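Local atomic coordinates of alpha-1,6-mannanase (Bacteroides thetaiotaomicron, PDB entry 4V1S), a protein that probably hydrolyses alpha-1,6-mannosidic linkages in mannans, as expected of an alpha-mannanase homologue of glycoside hydrolase family 76. Residues 140-149 / 168-178; 202-213 / 224-235. All coordinates share one frame; numbering follows the deposited sequence.

Contact 1: residues 140-149 / 168-178; sequences RFYDENGWTA and AKGALAFSLSG
S175 and Y142 tie together the two arms of an antiparallel helical hairpin, made by helices 142-159 and 162-177. The hydroxyl OG of S175 donates to the backbone O of Y142 at 2.8 Å, lying in the carbonyl plane. The bond joins the two helices at the first turn of helix 142-159, where G146 N makes a weak bond to the same oxygen. The Y142 ring is held from several directions. Over one face sits G178 CA, 3.6 Å from the ring centroid in a CH-pi contact, while F174 O meets the ring edge in its plane. The phenol OH of Y142 reaches water 1 at 2.6 Å. That water donates to S177 OG, which in turn uses a lone pair of F174 O, so the last turn of helix 162-177 is coupled to the tyrosine.

Hairpins of this kind build the (alpha/alpha)6 barrel of the six-hairpin glycosidases, and here the ring of F174 is directed at the partner arm. F174 has CG anti to the backbone N (chi1 -175°), which carries its ring across to R140, Y142 and N145. Its plane is 15° from that of Y142, but the rings are slid apart, with centroids 4.8 Å distant. F174 CE1 sits over one face of the R140 guanidinium, 3.5 Å from CZ, the two planes steeply inclined, while R140 NE forms a salt bridge with E191. N145 ND2 lies 3.4 Å from F174 CD2 and bonds almost straight (173°) to F141 O, at the N-cap. Backbone N145 N reaches F141 O from the other face, and N145 OD1 accepts from Y127 N. Toward the connecting turn the contact becomes small and apolar, A149 CB resting 4.0 Å from A171 CB.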
loop_
_atom_site.group_PDB
_atom_site.type_symbol
_atom_site.label_atom_id
_atom_site.label_comp_id
_atom_site.label_asym_id
_atom_site.label_seq_id
_atom_site.Cartn_x
_atom_site.Cartn_y
_atom_site.Cartn_z
ATOM N N ARG A 140 -10.451 -1.368 14.940
ATOM C CA ARG A 140 -9.446 -0.518 14.273
ATOM C C ARG A 140 -8.046 -1.102 14.316
ATOM O O ARG A 140 -7.700 -1.809 15.285
ATOM C CB ARG A 140 -9.457 0.894 14.836
ATOM C CG ARG A 140 -10.833 1.548 14.793
ATOM C CD ARG A 140 -10.794 3.026 15.068
ATOM N NE ARG A 140 -10.434 3.299 16.466
ATOM C CZ ARG A 140 -10.502 4.507 17.028
ATOM N NH1 ARG A 140 -10.921 5.543 16.335
ATOM N NH2 ARG A 140 -10.187 4.680 18.304
ATOM N N PHE A 141 -7.311 -0.855 13.224
ATOM C CA PHE A 141 -5.991 -1.421 12.947
ATOM C C PHE A 141 -5.005 -0.328 12.651
ATOM O O PHE A 141 -5.282 0.566 11.862
ATOM C CB PHE A 141 -6.099 -2.395 11.761
ATOM C CG PHE A 141 -6.975 -3.583 12.073
ATOM C CD1 PHE A 141 -8.376 -3.458 12.039
ATOM C CD2 PHE A 141 -6.429 -4.775 12.459
ATOM C CE1 PHE A 141 -9.193 -4.529 12.327
ATOM C CE2 PHE A 141 -7.252 -5.851 12.787
ATOM C CZ PHE A 141 -8.626 -5.711 12.739
ATOM N N TYR A 142 -3.845 -0.408 13.290
ATOM C CA TYR A 142 -2.875 0.663 13.152
ATOM C C TYR A 142 -2.277 0.630 11.741
ATOM O O TYR A 142 -1.977 1.685 11.196
ATOM C CB TYR A 142 -1.811 0.606 14.260
ATOM C CG TYR A 142 -2.408 0.761 15.641
ATOM C CD1 TYR A 142 -2.860 1.989 16.082
ATOM C CD2 TYR A 142 -2.572 -0.329 16.491
ATOM C CE1 TYR A 142 -3.429 2.140 17.354
ATOM C CE2 TYR A 142 -3.147 -0.174 17.754
ATOM C CZ TYR A 142 -3.564 1.074 18.176
ATOM O OH TYR A 142 -4.127 1.262 19.428
ATOM N N ASP A 143 -2.150 -0.557 11.147
ATOM C CA ASP A 143 -1.658 -0.652 9.782
ATOM C C ASP A 143 -2.635 -0.064 8.757
ATOM O O ASP A 143 -2.226 0.725 7.911
ATOM C CB ASP A 143 -1.190 -2.064 9.396
ATOM C CG ASP A 143 -2.291 -3.104 9.450
ATOM O OD1 ASP A 143 -3.307 -2.885 10.142
ATOM O OD2 ASP A 143 -2.137 -4.178 8.817
ATOM N N GLU A 144 -3.923 -0.401 8.875
ATOM C CA GLU A 144 -4.917 0.100 7.925
ATOM C C GLU A 144 -4.879 1.632 7.896
ATOM O O GLU A 144 -5.010 2.247 6.835
ATOM C CB GLU A 144 -6.332 -0.369 8.276
ATOM C CG GLU A 144 -6.550 -1.838 8.032
ATOM C CD GLU A 144 -7.925 -2.340 8.440
ATOM O OE1 GLU A 144 -8.678 -1.596 9.110
ATOM O OE2 GLU A 144 -8.228 -3.540 8.127
ATOM N N ASN A 145 -4.715 2.233 9.072
ATOM C CA ASN A 145 -4.635 3.686 9.151
ATOM C C ASN A 145 -3.420 4.263 8.433
ATOM O O ASN A 145 -3.517 5.331 7.826
ATOM C CB ASN A 145 -4.774 4.197 10.607
ATOM C CG ASN A 145 -6.241 4.295 10.997
ATOM O OD1 ASN A 145 -6.849 5.344 10.876
ATOM N ND2 ASN A 145 -6.838 3.164 11.355
ATOM N N GLY A 146 -2.292 3.558 8.496
ATOM C CA GLY A 146 -1.078 3.955 7.785
ATOM C C GLY A 146 -1.161 3.797 6.287
ATOM O O GLY A 146 -0.794 4.696 5.536
ATOM N N TRP A 147 -1.703 2.667 5.834
ATOM C CA TRP A 147 -1.962 2.507 4.421
ATOM C C TRP A 147 -2.808 3.624 3.876
ATOM O O TRP A 147 -2.581 4.134 2.775
ATOM C CB TRP A 147 -2.730 1.200 4.172
ATOM C CG TRP A 147 -2.029 -0.155 4.176
ATOM C CD1 TRP A 147 -1.676 -0.934 5.261
ATOM C CD2 TRP A 147 -1.747 -0.945 3.019
ATOM N NE1 TRP A 147 -1.173 -2.142 4.836
ATOM C CE2 TRP A 147 -1.220 -2.187 3.470
ATOM C CE3 TRP A 147 -1.901 -0.736 1.641
ATOM C CZ2 TRP A 147 -0.856 -3.220 2.583
ATOM C CZ3 TRP A 147 -1.516 -1.751 0.767
ATOM C CH2 TRP A 147 -1.013 -2.982 1.247
ATOM N N THR A 148 -3.822 4.008 4.665
ATOM C CA THR A 148 -4.775 5.036 4.234
ATOM C C THR A 148 -4.111 6.416 4.248
ATOM O O THR A 148 -4.237 7.173 3.281
ATOM C CB THR A 148 -6.034 5.035 5.116
ATOM O OG1 THR A 148 -6.641 3.734 5.052
ATOM C CG2 THR A 148 -7.016 6.071 4.684
ATOM N N ALA A 149 -3.343 6.706 5.313
ATOM C CA ALA A 149 -2.620 7.964 5.412
ATOM C C ALA A 149 -1.715 8.214 4.202
ATOM O O ALA A 149 -1.656 9.318 3.700
ATOM C CB ALA A 149 -1.817 8.020 6.710
ATOM N N ALA A 168 -5.455 12.636 6.432
ATOM C CA ALA A 168 -4.113 12.024 6.440
ATOM C C ALA A 168 -3.461 12.188 7.806
ATOM O O ALA A 168 -2.907 11.245 8.364
ATOM C CB ALA A 168 -3.221 12.620 5.382
ATOM N N LYS A 169 -3.515 13.403 8.334
ATOM C CA LYS A 169 -2.941 13.689 9.634
ATOM C C LYS A 169 -3.621 12.890 10.743
ATOM O O LYS A 169 -2.954 12.364 11.659
ATOM C CB LYS A 169 -3.022 15.193 9.940
ATOM C CG LYS A 169 -2.069 16.013 9.114
ATOM C CD LYS A 169 -2.363 17.484 9.367
ATOM C CE LYS A 169 -1.488 18.406 8.571
ATOM N NZ LYS A 169 -1.904 19.830 8.762
ATOM N N GLY A 170 -4.949 12.790 10.662
ATOM C CA GLY A 170 -5.699 12.077 11.665
ATOM C C GLY A 170 -5.455 10.590 11.625
ATOM O O GLY A 170 -5.289 9.957 12.655
ATOM N N ALA A 171 -5.414 10.027 10.435
ATOM C CA ALA A 171 -5.113 8.586 10.296
ATOM C C ALA A 171 -3.714 8.278 10.846
ATOM O O ALA A 171 -3.518 7.304 11.552
ATOM C CB ALA A 171 -5.213 8.183 8.831
ATOM N N LEU A 172 -2.732 9.102 10.472
ATOM C CA LEU A 172 -1.357 8.911 10.946
ATOM C C LEU A 172 -1.307 9.081 12.475
ATOM O O LEU A 172 -0.622 8.316 13.160
ATOM C CB LEU A 172 -0.375 9.816 10.238
ATOM C CG LEU A 172 1.077 9.649 10.711
ATOM C CD1 LEU A 172 1.525 8.181 10.657
ATOM C CD2 LEU A 172 2.010 10.535 9.911
ATOM N N ALA A 173 -2.043 10.046 13.024
ATOM C CA ALA A 173 -2.068 10.202 14.487
ATOM C C ALA A 173 -2.610 8.933 15.141
ATOM O O ALA A 173 -2.140 8.490 16.217
ATOM C CB ALA A 173 -2.895 11.388 14.884
ATOM N N PHE A 174 -3.580 8.311 14.491
ATOM C CA PHE A 174 -4.061 7.059 15.001
ATOM C C PHE A 174 -2.971 6.006 14.997
ATOM O O PHE A 174 -2.747 5.322 16.003
ATOM C CB PHE A 174 -5.324 6.568 14.299
ATOM C CG PHE A 174 -5.890 5.320 14.933
ATOM C CD1 PHE A 174 -6.547 5.397 16.139
ATOM C CD2 PHE A 174 -5.635 4.068 14.411
ATOM C CE1 PHE A 174 -6.989 4.247 16.777
ATOM C CE2 PHE A 174 -6.078 2.925 15.032
ATOM C CZ PHE A 174 -6.764 3.011 16.217
ATOM N N SER A 175 -2.308 5.837 13.868
ATOM C CA SER A 175 -1.214 4.836 13.790
ATOM C C SER A 175 -0.157 5.117 14.878
ATOM O O SER A 175 0.368 4.200 15.529
ATOM C CB SER A 175 -0.569 4.833 12.412
ATOM O OG SER A 175 -1.476 4.451 11.400
ATOM N N LEU A 176 0.189 6.394 15.044
ATOM C CA LEU A 176 1.225 6.737 16.024
ATOM C C LEU A 176 0.784 6.501 17.474
ATOM O O LEU A 176 1.642 6.303 18.370
ATOM C CB LEU A 176 1.689 8.190 15.849
ATOM C CG LEU A 176 2.573 8.435 14.639
ATOM C CD1 LEU A 176 2.664 9.931 14.353
ATOM C CD2 LEU A 176 3.970 7.833 14.768
ATOM N N SER A 177 -0.535 6.445 17.702
ATOM C CA SER A 177 -1.040 6.185 19.039
ATOM C C SER A 177 -0.840 4.690 19.368
ATOM O O SER A 177 -0.975 4.290 20.530
ATOM C CB SER A 177 -2.521 6.548 19.197
ATOM O OG SER A 177 -3.410 5.612 18.568
ATOM N N GLY A 178 -0.509 3.865 18.363
ATOM C CA GLY A 178 -0.250 2.437 18.632
ATOM C C GLY A 178 1.198 2.150 19.019
ATOM O O GLY A 178 1.551 1.010 19.278
HETATM O O HOH W 1 -4.216 3.739 20.364
#

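Contact 2: residues 202-213 / 224-235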
loop_
_atom_site.group_PDB
_atom_site.type_symbol
_atom_site.label_atom_id
_atom_site.label_comp_id
_atom_site.label_asym_id
_atom_site.label_seq_id
_atom_site.Cartn_x
_atom_site.Cartn_y
_atom_site.Cartn_z
ATOM N N THR A 202 5.852 -5.504 11.648
ATOM C CA THR A 202 6.635 -4.776 10.701
ATOM C C THR A 202 5.761 -3.879 9.835
ATOM O O THR A 202 6.126 -2.739 9.605
ATOM C CB THR A 202 7.439 -5.736 9.814
ATOM O OG1 THR A 202 8.275 -6.536 10.651
ATOM C CG2 THR A 202 8.274 -4.952 8.820
ATOM N N ILE A 203 4.616 -4.376 9.391
ATOM C CA ILE A 203 3.801 -3.577 8.474
ATOM C C ILE A 203 3.357 -2.287 9.163
ATOM O O ILE A 203 3.326 -1.233 8.527
ATOM C CB ILE A 203 2.617 -4.340 7.851
ATOM C CG1 ILE A 203 1.931 -3.485 6.766
ATOM C CG2 ILE A 203 1.622 -4.813 8.904
ATOM C CD1 ILE A 203 2.840 -3.112 5.603
ATOM N N CYS A 204 3.027 -2.366 10.452
ATOM C CA CYS A 204 2.679 -1.171 11.198
ATOM C C CYS A 204 3.840 -0.173 11.283
ATOM O O CYS A 204 3.619 1.006 11.049
ATOM C CB CYS A 204 2.182 -1.538 12.588
ATOM S SG CYS A 204 0.759 -2.624 12.551
ATOM N N SER A 205 5.060 -0.645 11.584
ATOM C CA SER A 205 6.233 0.213 11.486
ATOM C C SER A 205 6.327 0.872 10.119
ATOM O O SER A 205 6.493 2.084 10.004
ATOM C CB SER A 205 7.525 -0.571 11.703
ATOM O OG SER A 205 7.695 -0.957 13.063
ATOM N N ALA A 206 6.246 0.039 9.092
ATOM C CA ALA A 206 6.590 0.458 7.737
ATOM C C ALA A 206 5.619 1.472 7.139
ATOM O O ALA A 206 6.043 2.506 6.580
ATOM C CB ALA A 206 6.740 -0.776 6.846
ATOM N N VAL A 207 4.322 1.229 7.247
ATOM C CA VAL A 207 3.377 2.200 6.714
ATOM C C VAL A 207 3.363 3.485 7.566
ATOM O O VAL A 207 3.102 4.585 7.069
ATOM C CB VAL A 207 1.938 1.663 6.558
ATOM C CG1 VAL A 207 1.913 0.526 5.559
ATOM C CG2 VAL A 207 1.284 1.268 7.878
ATOM N N THR A 208 3.622 3.353 8.872
ATOM C CA THR A 208 3.689 4.534 9.709
ATOM C C THR A 208 4.941 5.375 9.354
ATOM O O THR A 208 4.854 6.598 9.249
ATOM C CB THR A 208 3.622 4.152 11.190
ATOM O OG1 THR A 208 2.421 3.471 11.463
ATOM C CG2 THR A 208 3.692 5.342 12.099
ATOM N N MET A 209 6.085 4.718 9.139
ATOM C CA MET A 209 7.258 5.406 8.694
ATOM C C MET A 209 7.053 6.141 7.376
ATOM O O MET A 209 7.423 7.309 7.248
ATOM C CB MET A 209 8.448 4.449 8.543
ATOM C CG MET A 209 9.022 3.972 9.883
ATOM S SD MET A 209 10.072 2.501 9.768
ATOM C CE MET A 209 11.137 2.961 8.406
ATOM N N LEU A 210 6.452 5.474 6.402
ATOM C CA LEU A 210 6.262 6.096 5.110
ATOM C C LEU A 210 5.306 7.289 5.238
ATOM O O LEU A 210 5.551 8.344 4.664
ATOM C CB LEU A 210 5.778 5.084 4.068
ATOM C CG LEU A 210 5.654 5.673 2.662
ATOM C CD1 LEU A 210 6.982 6.232 2.156
ATOM C CD2 LEU A 210 5.157 4.625 1.691
ATOM N N SER A 211 4.235 7.120 6.003
ATOM C CA SER A 211 3.279 8.200 6.247
ATOM C C SER A 211 3.965 9.393 6.910
ATOM O O SER A 211 3.757 10.554 6.519
ATOM C CB SER A 211 2.131 7.721 7.133
ATOM O OG SER A 211 1.338 6.722 6.515
ATOM N N CYS A 212 4.771 9.103 7.935
ATOM C CA CYS A 212 5.552 10.136 8.617
ATOM C C CYS A 212 6.442 10.897 7.637
ATOM O O CYS A 212 6.498 12.123 7.669
ATOM C CB CYS A 212 6.424 9.536 9.731
ATOM S SG CYS A 212 5.572 9.157 11.267
ATOM N N MET A 213 7.140 10.170 6.769
ATOM C CA MET A 213 8.024 10.826 5.812
ATOM C C MET A 213 7.255 11.679 4.796
ATOM O O MET A 213 7.701 12.789 4.444
ATOM C CB MET A 213 8.945 9.819 5.128
ATOM C CG MET A 213 9.952 9.192 6.081
ATOM S SD MET A 213 10.887 10.382 7.092
ATOM C CE MET A 213 11.556 11.464 5.838
ATOM N N TYR A 224 7.643 14.456 12.725
ATOM C CA TYR A 224 7.379 13.340 11.826
ATOM C C TYR A 224 8.668 12.599 11.409
ATOM O O TYR A 224 8.708 11.365 11.373
ATOM C CB TYR A 224 6.645 13.825 10.585
ATOM C CG TYR A 224 5.196 14.232 10.821
ATOM C CD1 TYR A 224 4.272 13.320 11.293
ATOM C CD2 TYR A 224 4.757 15.502 10.505
ATOM C CE1 TYR A 224 2.945 13.679 11.482
ATOM C CE2 TYR A 224 3.438 15.884 10.698
ATOM C CZ TYR A 224 2.521 14.968 11.171
ATOM O OH TYR A 224 1.190 15.338 11.341
ATOM N N LEU A 225 9.713 13.356 11.084
ATOM C CA LEU A 225 11.020 12.769 10.785
ATOM C C LEU A 225 11.553 12.024 12.003
ATOM O O LEU A 225 12.031 10.890 11.880
ATOM C CB LEU A 225 12.023 13.828 10.328
ATOM C CG LEU A 225 13.466 13.343 10.077
ATOM C CD1 LEU A 225 13.546 12.252 9.014
ATOM C CD2 LEU A 225 14.340 14.509 9.677
ATOM N N ASP A 226 11.443 12.632 13.183
ATOM C CA ASP A 226 11.944 11.989 14.395
ATOM C C ASP A 226 11.188 10.700 14.706
ATOM O O ASP A 226 11.793 9.733 15.153
ATOM C CB ASP A 226 11.882 12.948 15.587
ATOM C CG ASP A 226 12.875 14.104 15.468
ATOM O OD1 ASP A 226 13.916 13.976 14.759
ATOM O OD2 ASP A 226 12.608 15.139 16.099
ATOM N N ALA A 227 9.878 10.679 14.433
ATOM C CA ALA A 227 9.089 9.473 14.615
ATOM C C ALA A 227 9.556 8.373 13.656
ATOM O O ALA A 227 9.735 7.246 14.077
ATOM C CB ALA A 227 7.610 9.760 14.441
ATOM N N ALA A 228 9.761 8.708 12.379
ATOM C CA ALA A 228 10.219 7.730 11.408
ATOM C C ALA A 228 11.554 7.112 11.844
ATOM O O ALA A 228 11.750 5.889 11.774
ATOM C CB ALA A 228 10.340 8.345 10.024
ATOM N N ILE A 229 12.463 7.948 12.322
ATOM C CA ILE A 229 13.795 7.485 12.753
ATOM C C ILE A 229 13.690 6.563 13.955
ATOM O O ILE A 229 14.314 5.505 13.998
ATOM C CB ILE A 229 14.720 8.688 13.044
ATOM C CG1 ILE A 229 15.066 9.406 11.727
ATOM C CG2 ILE A 229 15.996 8.248 13.749
ATOM C CD1 ILE A 229 15.734 10.763 11.914
ATOM N N ARG A 230 12.881 6.968 14.930
ATOM C CA ARG A 230 12.688 6.195 16.133
ATOM C C ARG A 230 12.082 4.819 15.827
ATOM O O ARG A 230 12.568 3.789 16.305
ATOM C CB ARG A 230 11.802 6.987 17.108
ATOM C CG ARG A 230 11.510 6.291 18.408
ATOM C CD ARG A 230 10.624 7.142 19.315
ATOM N NE ARG A 230 9.304 7.373 18.724
ATOM C CZ ARG A 230 8.814 8.530 18.279
ATOM N NH1 ARG A 230 9.506 9.665 18.344
ATOM N NH2 ARG A 230 7.582 8.553 17.764
ATOM N N ILE A 231 10.989 4.815 15.058
ATOM C CA ILE A 231 10.339 3.571 14.692
ATOM C C ILE A 231 11.276 2.711 13.833
ATOM O O ILE A 231 11.366 1.499 14.023
ATOM C CB ILE A 231 9.017 3.853 13.959
ATOM C CG1 ILE A 231 8.016 4.520 14.929
ATOM C CG2 ILE A 231 8.456 2.574 13.358
ATOM C CD1 ILE A 231 6.880 5.222 14.213
ATOM N N ASN A 232 11.987 3.328 12.900
ATOM C CA ASN A 232 12.951 2.589 12.090
ATOM C C ASN A 232 14.036 1.914 12.918
ATOM O O ASN A 232 14.333 0.737 12.724
ATOM C CB ASN A 232 13.621 3.466 11.063
ATOM C CG ASN A 232 14.520 2.661 10.146
ATOM O OD1 ASN A 232 14.074 1.685 9.534
ATOM N ND2 ASN A 232 15.794 3.030 10.080
ATOM N N ASP A 233 14.627 2.669 13.838
ATOM C CA ASP A 233 15.672 2.113 14.715
ATOM C C ASP A 233 15.154 0.853 15.426
ATOM O O ASP A 233 15.833 -0.174 15.463
ATOM C CB ASP A 233 16.110 3.148 15.740
ATOM C CG ASP A 233 17.008 4.217 15.159
ATOM O OD1 ASP A 233 17.424 4.127 13.985
ATOM O OD2 ASP A 233 17.283 5.180 15.897
ATOM N N TRP A 234 13.935 0.924 15.967
ATOM C CA TRP A 234 13.340 -0.240 16.639
ATOM C C TRP A 234 13.145 -1.404 15.661
ATOM O O TRP A 234 13.419 -2.570 15.983
ATOM C CB TRP A 234 12.002 0.121 17.310
ATOM C CG TRP A 234 11.375 -1.035 18.021
ATOM C CD1 TRP A 234 11.581 -1.430 19.330
ATOM C CD2 TRP A 234 10.467 -1.988 17.465
ATOM N NE1 TRP A 234 10.853 -2.559 19.607
ATOM C CE2 TRP A 234 10.158 -2.924 18.483
ATOM C CE3 TRP A 234 9.846 -2.118 16.225
ATOM C CZ2 TRP A 234 9.267 -3.971 18.281
ATOM C CZ3 TRP A 234 8.964 -3.168 16.022
ATOM C CH2 TRP A 234 8.700 -4.092 17.036
ATOM N N THR A 235 12.617 -1.084 14.483
ATOM C CA THR A 235 12.277 -2.104 13.512
ATOM C C THR A 235 13.529 -2.830 13.011
ATOM O O THR A 235 13.559 -4.065 12.927
ATOM C CB THR A 235 11.484 -1.492 12.366
ATOM O OG1 THR A 235 10.355 -0.767 12.906
ATOM C CG2 THR A 235 10.977 -2.575 11.431
#
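S205 and T235 bring their hydroxyls to 2.7 Å, OG to OG1, where helix 202-219 begins to run alongside helix 222-239. S205 OG also sits at the edge of the W234 ring, near its plane, and against I231 CG2. The next layer is carried by M209. Its CG slides past I231 CG2 at 3.8 Å, and the bend at chi3 (48°) folds the methyl CE onto N232, 3.4 Å from OD1. I231 sends its other branch across T208, CD1 to CG2 3.8 Å. Further along, C212 points SG at A227 CB and sets its CB 3.4 Å from the backbone O of Y224. M213, bent at both chi2 and chi3, brings SD to A228 CB at 3.6 Å while SD and CE both touch L225 CD1.

Behind these contacts, T235 OG1 donates to I231 O from above the carbonyl plane, joining T235 N as a second donor to that oxygen, which would help hold the threonine's rotation. A valine in its place would probably leave S205 OG facing a methyl group and deprive I231 O of its side-chain donor. The N232 amide that backs the M209 methyl is itself anchored, OD1 accepting from W274 NE1, and W234 is held by its NE1 bond to L183 O. The two segments are antiparallel, crossing at -155° with their axes 8.3 Å apart at the closest, and the small residues A228 and S205 face the partner helix: the close-set helical hairpin of an (alpha/alpha)6 barrel.

How the contacts relate
Both contacts are buried and each closes one antiparallel helical hairpin, contact 1 earlier in the chain than contact 2. They meet through helix 202-219, which offers one side to 224-235 and another to both arms of contact 1: T208 OG1 lies 3.4 Å from S175 CB, and S211 OG lies 3.4 Å from A149 CB. Those two hydroxyls bond to their own helix backbone at C204 O and V207 O. The chemistry differs. Contact 1, whose polar and aromatic part gathers at the start of helix 142-159 and the end of 162-177, mixes rings, a guanidinium, an amide and a water; contact 2 relies along its length mainly on sulfur, methyl and alanine packing, with one close hydroxyl pair.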